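Local coordinates for protein apical membrane antigen 1 (Babesia divergens, PDB 4APM) that probably takes part in host-cell invasion as a calcium-binding parasite surface antigen of the apicomplexan moving junction, here seen as its domain I–III portion, at residues A[14-19]-A[225-230]; A[232-237]-A[394-399]; A[402-407]-A[412-417]. One frame throughout, in Å; residues are numbered along the deposited sequence.

Interaction 1: residues A[14-19]-A[225-230]; sequences RYMAKF and AIFGRG
Phe227 turns one edge of its ring toward the face of Phe19, and this offset edge-to-face pair is the tight part of the contact. The ring centroids lie 5.6 Å apart with the planes inclined at 64°. The closest approach, Phe227 CE1 to Phe19 CD1, is 3.7 Å. Next comes Phe227 CZ, 4.0 Å from Phe19 CD1. Phe19 holds CG opposite its carbonyl carbon (chi1 -71°), which carries the ring from segment 14-19 toward the strand. Phenylalanine suits both positions, since the meeting is buried and neither ring brings a polar atom needing a partner. Met16 joins more loosely: its CE stands 4.5 Å from Phe227 CD1, at the edge of the ring and near its plane.

The arrangement lays helix 8-16, with the residues following it, against strand 225-231 of the mixed sheet. Around the two phenylalanines, Trp316 meets Phe227 edge-to-face and gives its indole NE1 to Phe19 O, while Leu336 of the next strand touches both Met16 and Phe227.

Toward solvent the N-terminal segment is occupied with itself. Lys18 folds back so that NZ donates to Tyr15 O over 2.6 Å, in the carbonyl plane on a lone pair, and the same ammonium sits above the centre of the Tyr15 ring.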
loop_
_atom_site.group_PDB
_atom_site.type_symbol
_atom_site.label_atom_id
_atom_site.label_comp_id
_atom_site.label_asym_id
_atom_site.label_seq_id
_atom_site.Cartn_x
_atom_site.Cartn_y
_atom_site.Cartn_z
ATOM N N ARG A 14 7.707 -6.188 -16.025
ATOM C CA ARG A 14 7.569 -4.743 -16.089
ATOM C C ARG A 14 6.431 -4.264 -15.193
ATOM O O ARG A 14 6.613 -3.334 -14.398
ATOM C CB ARG A 14 7.373 -4.254 -17.519
ATOM C CG ARG A 14 7.751 -2.791 -17.682
ATOM C CD ARG A 14 7.801 -2.364 -19.146
ATOM N NE ARG A 14 6.709 -1.447 -19.466
ATOM C CZ ARG A 14 5.609 -1.793 -20.129
ATOM N NH1 ARG A 14 5.459 -3.035 -20.582
ATOM N NH2 ARG A 14 4.665 -0.890 -20.358
ATOM N N TYR A 15 5.282 -4.938 -15.291
ATOM C CA TYR A 15 4.093 -4.551 -14.550
ATOM C C TYR A 15 4.278 -4.753 -13.037
ATOM O O TYR A 15 3.694 -4.034 -12.227
ATOM C CB TYR A 15 2.873 -5.351 -15.038
ATOM C CG TYR A 15 1.548 -4.875 -14.443
ATOM C CD1 TYR A 15 0.878 -3.751 -14.962
ATOM C CD2 TYR A 15 0.960 -5.552 -13.376
ATOM C CE1 TYR A 15 -0.331 -3.312 -14.411
ATOM C CE2 TYR A 15 -0.256 -5.150 -12.843
ATOM C CZ TYR A 15 -0.889 -4.023 -13.336
ATOM O OH TYR A 15 -2.076 -3.606 -12.745
ATOM N N MET A 16 5.006 -5.803 -12.677
ATOM C CA MET A 16 5.020 -6.301 -11.303
ATOM C C MET A 16 6.151 -5.691 -10.478
ATOM O O MET A 16 6.232 -5.924 -9.277
ATOM C CB MET A 16 5.133 -7.829 -11.271
ATOM C CG MET A 16 3.855 -8.570 -11.633
ATOM S SD MET A 16 2.398 -7.990 -10.736
ATOM C CE MET A 16 2.673 -8.724 -9.123
ATOM N N ALA A 17 7.025 -4.921 -11.122
ATOM C CA ALA A 17 8.163 -4.318 -10.419
ATOM C C ALA A 17 7.694 -3.465 -9.236
ATOM O O ALA A 17 8.247 -3.555 -8.143
ATOM C CB ALA A 17 9.040 -3.511 -11.371
ATOM N N LYS A 18 6.620 -2.711 -9.422
ATOM C CA LYS A 18 6.121 -1.851 -8.344
ATOM C C LYS A 18 5.765 -2.645 -7.058
ATOM O O LYS A 18 5.851 -2.117 -5.944
ATOM C CB LYS A 18 4.933 -1.013 -8.842
ATOM C CG LYS A 18 3.674 -1.799 -9.198
ATOM C CD LYS A 18 2.562 -0.868 -9.705
ATOM C CE LYS A 18 2.705 -0.558 -11.202
ATOM N NZ LYS A 18 2.477 -1.801 -12.028
ATOM N N PHE A 19 5.420 -3.928 -7.205
ATOM C CA PHE A 19 4.853 -4.675 -6.090
ATOM C C PHE A 19 5.974 -5.173 -5.176
ATOM O O PHE A 19 5.746 -5.610 -4.044
ATOM C CB PHE A 19 3.960 -5.808 -6.615
ATOM C CG PHE A 19 2.672 -5.312 -7.224
ATOM C CD1 PHE A 19 1.588 -4.973 -6.411
ATOM C CD2 PHE A 19 2.586 -5.045 -8.593
ATOM C CE1 PHE A 19 0.441 -4.381 -6.947
ATOM C CE2 PHE A 19 1.410 -4.505 -9.149
ATOM C CZ PHE A 19 0.338 -4.168 -8.323
ATOM N N ALA A 225 -8.032 -9.795 -9.582
ATOM C CA ALA A 225 -6.646 -10.307 -9.514
ATOM C C ALA A 225 -6.340 -10.976 -8.202
ATOM O O ALA A 225 -6.759 -10.509 -7.130
ATOM C CB ALA A 225 -5.644 -9.185 -9.766
ATOM N N ILE A 226 -5.557 -12.040 -8.299
ATOM C CA ILE A 226 -4.980 -12.716 -7.162
ATOM C C ILE A 226 -3.465 -12.670 -7.369
ATOM O O ILE A 226 -2.983 -12.907 -8.481
ATOM C CB ILE A 226 -5.376 -14.199 -7.142
ATOM C CG1 ILE A 226 -6.885 -14.366 -6.956
ATOM C CG2 ILE A 226 -4.581 -14.971 -6.085
ATOM C CD1 ILE A 226 -7.354 -15.777 -7.241
ATOM N N PHE A 227 -2.730 -12.331 -6.312
ATOM C CA PHE A 227 -1.254 -12.288 -6.353
ATOM C C PHE A 227 -0.656 -13.692 -6.472
ATOM O O PHE A 227 -1.063 -14.594 -5.749
ATOM C CB PHE A 227 -0.718 -11.668 -5.059
ATOM C CG PHE A 227 -0.916 -10.193 -4.961
ATOM C CD1 PHE A 227 -0.408 -9.350 -5.938
ATOM C CD2 PHE A 227 -1.529 -9.634 -3.839
ATOM C CE1 PHE A 227 -0.545 -7.979 -5.836
ATOM C CE2 PHE A 227 -1.632 -8.258 -3.721
ATOM C CZ PHE A 227 -1.152 -7.427 -4.728
ATOM N N GLY A 228 0.360 -13.851 -7.317
ATOM C CA GLY A 228 1.047 -15.133 -7.434
ATOM C C GLY A 228 2.548 -15.010 -7.637
ATOM O O GLY A 228 3.082 -13.909 -7.806
ATOM N N ARG A 229 3.229 -16.151 -7.641
ATOM C CA ARG A 229 4.586 -16.221 -8.171
ATOM C C ARG A 229 4.693 -17.246 -9.292
ATOM O O ARG A 229 4.020 -18.287 -9.276
ATOM C CB ARG A 229 5.608 -16.525 -7.053
ATOM C CG ARG A 229 5.734 -15.404 -6.007
ATOM C CD ARG A 229 6.655 -15.778 -4.852
ATOM N NE ARG A 229 7.991 -16.136 -5.324
ATOM C CZ ARG A 229 8.887 -15.266 -5.790
ATOM N NH1 ARG A 229 8.605 -13.973 -5.845
ATOM N NH2 ARG A 229 10.076 -15.692 -6.194
ATOM N N GLY A 230 5.536 -16.940 -10.270
ATOM C CA GLY A 230 5.788 -17.844 -11.377
ATOM C C GLY A 230 6.282 -19.184 -10.883
ATOM O O GLY A 230 7.118 -19.258 -9.972
#

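Interaction 2: residues A[232-237]-A[394-399]; sequences NGSCVA and ALKCSK
Lys396 stretches its aliphatic chain past Ser234 and brings its amino end near the turn at Asn232 and Gly233. The van der Waals part of the contact is slight: CD and CE of Lys396 each lie 4.0 Å from Ser234 OG, methylenes passing a hydroxyl rather than bonding to it. The chain leaves with CG opposite its own carbonyl carbon (chi1 -53°) and runs extended through CE, bending at the last torsion. Lysine suits this exposed place because its methylenes can lie along the protein surface while the charged end stays near solvent. Lys396 CE also comes within 4.3 Å of Gly233 O.

Electrostatics add a weak element. Lys396 NZ is 4.5 Å from Asn232 O, too far for a hydrogen bond, but this carbonyl points roughly toward the amino group, and its dipole may favour the nearby positive charge. Gly233 adopts a positive phi of 84°, a backbone shape that glycine takes readily in the tight turn joining strands 225-231 and 234-237. This is a beta hairpin, and segment 394-399, between strands 387-389 and 400-406, passes beside the start of its second strand.

Hydrogen bonding runs through a third residue, Asn366, which the two segments share. Its ND2 pairs with Ser234 OG and its OD1 with Lys396 N, so one side-chain amide bridges the hairpin and the loop by using both its donor and its acceptor. Serine fits here as a short polar side chain able to meet that amide.

Covalent bonds hold each segment elsewhere: Cys235 is joined to Cys335 on strand 335-339, beyond the intervening strand 225-231, and Cys397 to Cys415. Glycerol, probably from the crystallisation liquor, hydrogen-bonds Leu395 O and Cys397 O.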
loop_
_atom_site.group_PDB
_atom_site.type_symbol
_atom_site.label_atom_id
_atom_site.label_comp_id
_atom_site.label_asym_id
_atom_site.label_seq_id
_atom_site.Cartn_x
_atom_site.Cartn_y
_atom_site.Cartn_z
ATOM N N ASN A 232 6.908 -23.107 -12.993
ATOM C CA ASN A 232 6.713 -24.113 -14.039
ATOM C C ASN A 232 5.846 -23.603 -15.178
ATOM O O ASN A 232 4.997 -24.332 -15.685
ATOM C CB ASN A 232 6.092 -25.382 -13.451
ATOM C CG ASN A 232 7.101 -26.240 -12.717
ATOM O OD1 ASN A 232 6.895 -27.440 -12.540
ATOM N ND2 ASN A 232 8.210 -25.634 -12.301
ATOM N N GLY A 233 6.018 -22.331 -15.532
ATOM C CA GLY A 233 5.364 -21.754 -16.712
ATOM C C GLY A 233 3.938 -21.274 -16.469
ATOM O O GLY A 233 3.233 -20.894 -17.401
ATOM N N SER A 234 3.516 -21.295 -15.211
ATOM C CA SER A 234 2.224 -20.754 -14.833
ATOM C C SER A 234 2.391 -19.732 -13.706
ATOM O O SER A 234 3.449 -19.649 -13.073
ATOM C CB SER A 234 1.302 -21.883 -14.383
ATOM O OG SER A 234 0.885 -22.657 -15.485
ATOM N N CYS A 235 1.339 -18.972 -13.442
ATOM C CA CYS A 235 1.307 -18.121 -12.272
ATOM C C CYS A 235 0.524 -18.835 -11.174
ATOM O O CYS A 235 -0.651 -19.199 -11.369
ATOM C CB CYS A 235 0.688 -16.754 -12.615
ATOM S SG CYS A 235 0.672 -15.581 -11.223
ATOM N N VAL A 236 1.190 -19.096 -10.047
ATOM C CA VAL A 236 0.555 -19.818 -8.933
ATOM C C VAL A 236 0.226 -18.871 -7.753
ATOM O O VAL A 236 1.091 -18.147 -7.270
ATOM C CB VAL A 236 1.441 -21.001 -8.434
ATOM C CG1 VAL A 236 0.755 -21.762 -7.307
ATOM C CG2 VAL A 236 1.786 -21.948 -9.577
ATOM N N ALA A 237 -1.030 -18.892 -7.303
ATOM C CA ALA A 237 -1.472 -18.119 -6.150
ATOM C C ALA A 237 -0.539 -18.321 -4.960
ATOM O O ALA A 237 -0.165 -19.462 -4.636
ATOM C CB ALA A 237 -2.897 -18.504 -5.776
ATOM N N ALA A 394 -3.959 -20.115 -24.020
ATOM C CA ALA A 394 -3.041 -20.011 -22.873
ATOM C C ALA A 394 -3.455 -20.897 -21.688
ATOM O O ALA A 394 -2.605 -21.443 -20.979
ATOM C CB ALA A 394 -2.900 -18.563 -22.431
ATOM N N LEU A 395 -4.762 -21.040 -21.490
ATOM C CA LEU A 395 -5.296 -21.896 -20.433
ATOM C C LEU A 395 -4.803 -23.344 -20.514
ATOM O O LEU A 395 -5.052 -24.036 -21.498
ATOM C CB LEU A 395 -6.822 -21.879 -20.470
ATOM C CG LEU A 395 -7.509 -22.780 -19.446
ATOM C CD1 LEU A 395 -7.243 -22.283 -18.023
ATOM C CD2 LEU A 395 -9.001 -22.822 -19.738
ATOM N N LYS A 396 -4.126 -23.803 -19.466
ATOM C CA LYS A 396 -3.838 -25.217 -19.298
ATOM C C LYS A 396 -5.028 -25.892 -18.619
ATOM O O LYS A 396 -5.463 -25.468 -17.548
ATOM C CB LYS A 396 -2.538 -25.413 -18.511
ATOM C CG LYS A 396 -1.374 -24.633 -19.115
ATOM C CD LYS A 396 -0.006 -24.997 -18.542
ATOM C CE LYS A 396 1.076 -24.146 -19.207
ATOM N NZ LYS A 396 2.407 -24.814 -19.329
ATOM N N CYS A 397 -5.618 -26.870 -19.307
ATOM C CA CYS A 397 -6.833 -27.532 -18.831
ATOM C C CYS A 397 -6.858 -29.015 -19.197
ATOM O O CYS A 397 -6.495 -29.408 -20.306
ATOM C CB CYS A 397 -8.089 -26.830 -19.371
ATOM S SG CYS A 397 -9.666 -27.482 -18.741
ATOM N N SER A 398 -7.316 -29.830 -18.262
ATOM C CA SER A 398 -7.333 -31.260 -18.452
ATOM C C SER A 398 -8.752 -31.779 -18.286
ATOM O O SER A 398 -8.957 -32.970 -18.066
ATOM C CB SER A 398 -6.417 -31.929 -17.430
ATOM O OG SER A 398 -7.047 -31.973 -16.160
ATOM N N LYS A 399 -9.723 -30.869 -18.311
ATOM C CA LYS A 399 -11.133 -31.230 -18.174
ATOM C C LYS A 399 -11.967 -30.292 -19.009
ATOM O O LYS A 399 -11.690 -30.118 -20.183
ATOM C CB LYS A 399 -11.585 -31.218 -16.707
ATOM C CG LYS A 399 -10.697 -32.043 -15.782
ATOM C CD LYS A 399 -11.479 -33.101 -15.021
ATOM C CE LYS A 399 -10.622 -34.337 -14.785
ATOM N NZ LYS A 399 -11.311 -35.346 -13.932
#

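Interaction 3: residues A[402-407]-A[412-417]; sequences HEKYSE and YYYCSE. With ACT (acetate ion), chain D.
His402 and Tyr414 exchange two backbone hydrogen bonds, and Lys404 and Tyr412 exchange two more, which satisfies the inward-facing amides and carbonyls of both pairs. His402 N reaches Tyr414 O at 2.8 Å, nearly straight at N-H, whereas Tyr414 N approaches His402 O over 3.2 Å from above the carbonyl plane. Lys404 N to Tyr412 O and Tyr412 N to Lys404 O are both 2.7 Å. Between these lies the non-hydrogen-bonded pair Glu403 and Tyr413, where Tyr413 CA-H points to His402 O and Glu403 CA-H to Tyr412 O.

On the face bearing His402, the imidazole makes an offset stack with Tyr414, planes 20° apart, and His402 CB rests over the phenol face 3.7 Å from its centroid. His402 NE2 is hydrogen-bonded to Glu418 O, and Ser416 OG to Glu418 N. Lys404 CB similarly sits over the Tyr412 ring, which the first torsion of Tyr412 (chi1 70°) sets beneath it; a long, flexible lysine can cover an aromatic face and still reach out with its charge. Lys404 NZ donates to OXT of an acetate ion, probably from crystallisation, at 2.7 Å. Tyr412 OH is bonded to Ala340 N instead.

On the other face Glu403 and Tyr413 run side by side, Glu403 CG 3.2 Å from Tyr413 CE1, while the carboxylate oxygen OE2 forms a salt bridge with Arg392. Ser406 OG serves the turn, meeting Gly410 O and Cys409 N.

The two strands form the beta hairpin 400-406 and 410-416 at one end of the mixed sheet. Strand 400-406 is outermost within the chain, and 410-416 pairs on its other side with 387-389, through backbone hydrogen bonds of Tyr413 with Ala389 and Cys415 with Thr387.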
loop_
_atom_site.group_PDB
_atom_site.type_symbol
_atom_site.label_atom_id
_atom_site.label_comp_id
_atom_site.label_asym_id
_atom_site.label_seq_id
_atom_site.Cartn_x
_atom_site.Cartn_y
_atom_site.Cartn_z
ATOM N N HIS A 402 -14.566 -23.448 -19.197
ATOM C CA HIS A 402 -15.732 -22.592 -19.044
ATOM C C HIS A 402 -15.362 -21.183 -19.369
ATOM O O HIS A 402 -14.189 -20.851 -19.518
ATOM C CB HIS A 402 -16.270 -22.639 -17.612
ATOM C CG HIS A 402 -16.703 -24.009 -17.159
ATOM N ND1 HIS A 402 -17.960 -24.267 -16.728
ATOM C CD2 HIS A 402 -15.996 -25.207 -17.058
ATOM C CE1 HIS A 402 -18.055 -25.565 -16.398
ATOM N NE2 HIS A 402 -16.844 -26.133 -16.575
ATOM N N GLU A 403 -16.373 -20.334 -19.443
ATOM C CA GLU A 403 -16.171 -18.921 -19.655
ATOM C C GLU A 403 -16.786 -18.170 -18.499
ATOM O O GLU A 403 -17.855 -18.541 -18.004
ATOM C CB GLU A 403 -16.800 -18.480 -20.973
ATOM C CG GLU A 403 -15.904 -18.758 -22.162
ATOM C CD GLU A 403 -16.672 -18.915 -23.457
ATOM O OE1 GLU A 403 -17.468 -18.008 -23.788
ATOM O OE2 GLU A 403 -16.464 -19.942 -24.147
ATOM N N LYS A 404 -16.079 -17.150 -18.031
ATOM C CA LYS A 404 -16.590 -16.303 -16.974
ATOM C C LYS A 404 -16.399 -14.854 -17.369
ATOM O O LYS A 404 -15.448 -14.517 -18.081
ATOM C CB LYS A 404 -15.868 -16.607 -15.651
ATOM C CG LYS A 404 -16.424 -15.850 -14.462
ATOM C CD LYS A 404 -16.666 -16.776 -13.281
ATOM C CE LYS A 404 -17.081 -15.972 -12.059
ATOM N NZ LYS A 404 -16.859 -16.691 -10.773
ATOM N N TYR A 405 -17.321 -14.010 -16.935
ATOM C CA TYR A 405 -17.198 -12.577 -17.135
ATOM C C TYR A 405 -16.285 -11.954 -16.096
ATOM O O TYR A 405 -16.400 -12.274 -14.920
ATOM C CB TYR A 405 -18.564 -11.913 -17.035
ATOM C CG TYR A 405 -18.519 -10.417 -17.208
ATOM C CD1 TYR A 405 -18.407 -9.843 -18.478
ATOM C CD2 TYR A 405 -18.583 -9.572 -16.107
ATOM C CE1 TYR A 405 -18.342 -8.469 -18.639
ATOM C CE2 TYR A 405 -18.534 -8.197 -16.258
ATOM C CZ TYR A 405 -18.413 -7.649 -17.520
ATOM O OH TYR A 405 -18.371 -6.274 -17.654
ATOM N N SER A 406 -15.422 -11.031 -16.531
ATOM C CA SER A 406 -14.721 -10.107 -15.622
ATOM C C SER A 406 -14.919 -8.667 -16.067
ATOM O O SER A 406 -14.833 -8.383 -17.252
ATOM C CB SER A 406 -13.222 -10.423 -15.602
ATOM O OG SER A 406 -12.557 -9.749 -16.650
ATOM N N GLU A 407 -15.130 -7.753 -15.116
ATOM C CA GLU A 407 -15.208 -6.322 -15.427
ATOM C C GLU A 407 -13.964 -5.786 -16.132
ATOM O O GLU A 407 -14.041 -4.791 -16.841
ATOM C CB GLU A 407 -15.429 -5.499 -14.158
ATOM C CG GLU A 407 -16.880 -5.342 -13.736
ATOM C CD GLU A 407 -17.029 -4.458 -12.501
ATOM O OE1 GLU A 407 -16.065 -3.732 -12.168
ATOM O OE2 GLU A 407 -18.103 -4.490 -11.855
ATOM N N TYR A 412 -13.283 -14.476 -19.745
ATOM C CA TYR A 412 -12.056 -15.254 -19.660
ATOM C C TYR A 412 -12.412 -16.687 -19.343
ATOM O O TYR A 412 -13.564 -16.989 -19.092
ATOM C CB TYR A 412 -11.115 -14.667 -18.582
ATOM C CG TYR A 412 -11.607 -14.864 -17.163
ATOM C CD1 TYR A 412 -12.561 -14.013 -16.614
ATOM C CD2 TYR A 412 -11.132 -15.919 -16.378
ATOM C CE1 TYR A 412 -13.048 -14.219 -15.335
ATOM C CE2 TYR A 412 -11.604 -16.120 -15.085
ATOM C CZ TYR A 412 -12.560 -15.263 -14.574
ATOM O OH TYR A 412 -13.040 -15.451 -13.304
ATOM N N TYR A 413 -11.400 -17.541 -19.260
ATOM C CA TYR A 413 -11.592 -18.986 -19.246
ATOM C C TYR A 413 -11.037 -19.638 -17.995
ATOM O O TYR A 413 -9.966 -19.250 -17.501
ATOM C CB TYR A 413 -10.938 -19.611 -20.476
ATOM C CG TYR A 413 -11.344 -18.904 -21.730
ATOM C CD1 TYR A 413 -12.569 -19.182 -22.336
ATOM C CD2 TYR A 413 -10.571 -17.860 -22.243
ATOM C CE1 TYR A 413 -12.975 -18.500 -23.462
ATOM C CE2 TYR A 413 -10.976 -17.161 -23.370
ATOM C CZ TYR A 413 -12.178 -17.493 -23.972
ATOM O OH TYR A 413 -12.587 -16.813 -25.085
ATOM N N TYR A 414 -11.748 -20.660 -17.518
ATOM C CA TYR A 414 -11.255 -21.498 -16.442
ATOM C C TYR A 414 -11.492 -22.998 -16.670
ATOM O O TYR A 414 -12.349 -23.396 -17.463
ATOM C CB TYR A 414 -11.805 -21.033 -15.086
ATOM C CG TYR A 414 -13.275 -21.287 -14.839
ATOM C CD1 TYR A 414 -14.240 -20.374 -15.256
ATOM C CD2 TYR A 414 -13.691 -22.366 -14.067
ATOM C CE1 TYR A 414 -15.585 -20.570 -14.976
ATOM C CE2 TYR A 414 -15.036 -22.579 -13.797
ATOM C CZ TYR A 414 -15.974 -21.674 -14.243
ATOM O OH TYR A 414 -17.308 -21.874 -13.942
ATOM N N CYS A 415 -10.708 -23.815 -15.974
ATOM C CA CYS A 415 -10.773 -25.256 -16.108
ATOM C C CYS A 415 -11.465 -25.915 -14.926
ATOM O O CYS A 415 -10.959 -25.874 -13.801
ATOM C CB CYS A 415 -9.382 -25.828 -16.235
ATOM S SG CYS A 415 -9.418 -27.562 -16.698
ATOM N N SER A 416 -12.591 -26.563 -15.200
ATOM C CA SER A 416 -13.454 -27.094 -14.161
ATOM C C SER A 416 -13.753 -28.583 -14.400
ATOM O O SER A 416 -13.576 -29.086 -15.514
ATOM C CB SER A 416 -14.741 -26.284 -14.122
ATOM O OG SER A 416 -15.694 -26.886 -13.282
ATOM N N GLU A 417 -14.163 -29.288 -13.345
ATOM C CA GLU A 417 -14.560 -30.707 -13.451
ATOM C C GLU A 417 -16.031 -30.865 -13.870
ATOM O O GLU A 417 -16.442 -31.942 -14.314
ATOM C CB GLU A 417 -14.350 -31.439 -12.123
ATOM C CG GLU A 417 -12.927 -31.875 -11.816
ATOM C CD GLU A 417 -12.769 -32.344 -10.369
ATOM O OE1 GLU A 417 -13.545 -31.886 -9.490
ATOM O OE2 GLU A 417 -11.860 -33.160 -10.102
HETATM C C ACT D . -13.819 -19.011 -10.794
HETATM O O ACT D . -13.653 -20.235 -10.612
HETATM O OXT ACT D . -14.834 -18.433 -10.355
HETATM C CH3 ACT D . -12.786 -18.224 -11.559
#

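All three contacts reach the same mixed seven-stranded sheet and follow one another in series along the chain. Interactions 1 and 2 have centres 16 Å apart and share a hairpin: strands 225-231 and 234-237 are neighbours, and Arg229 N probably bonds to Val236 O at 2.9 Å. Interactions 2 and 3, with centres 13 Å apart, are tied by the disulfide Cys397-Cys415. Interactions 1 and 3 are 21 Å apart by centres and do not touch. The sheet therefore brings together the N-terminal helix, a mid-chain hairpin and the C-terminal hairpin, regions far apart in sequence, on one side of the chain's centre and away from the calcium site.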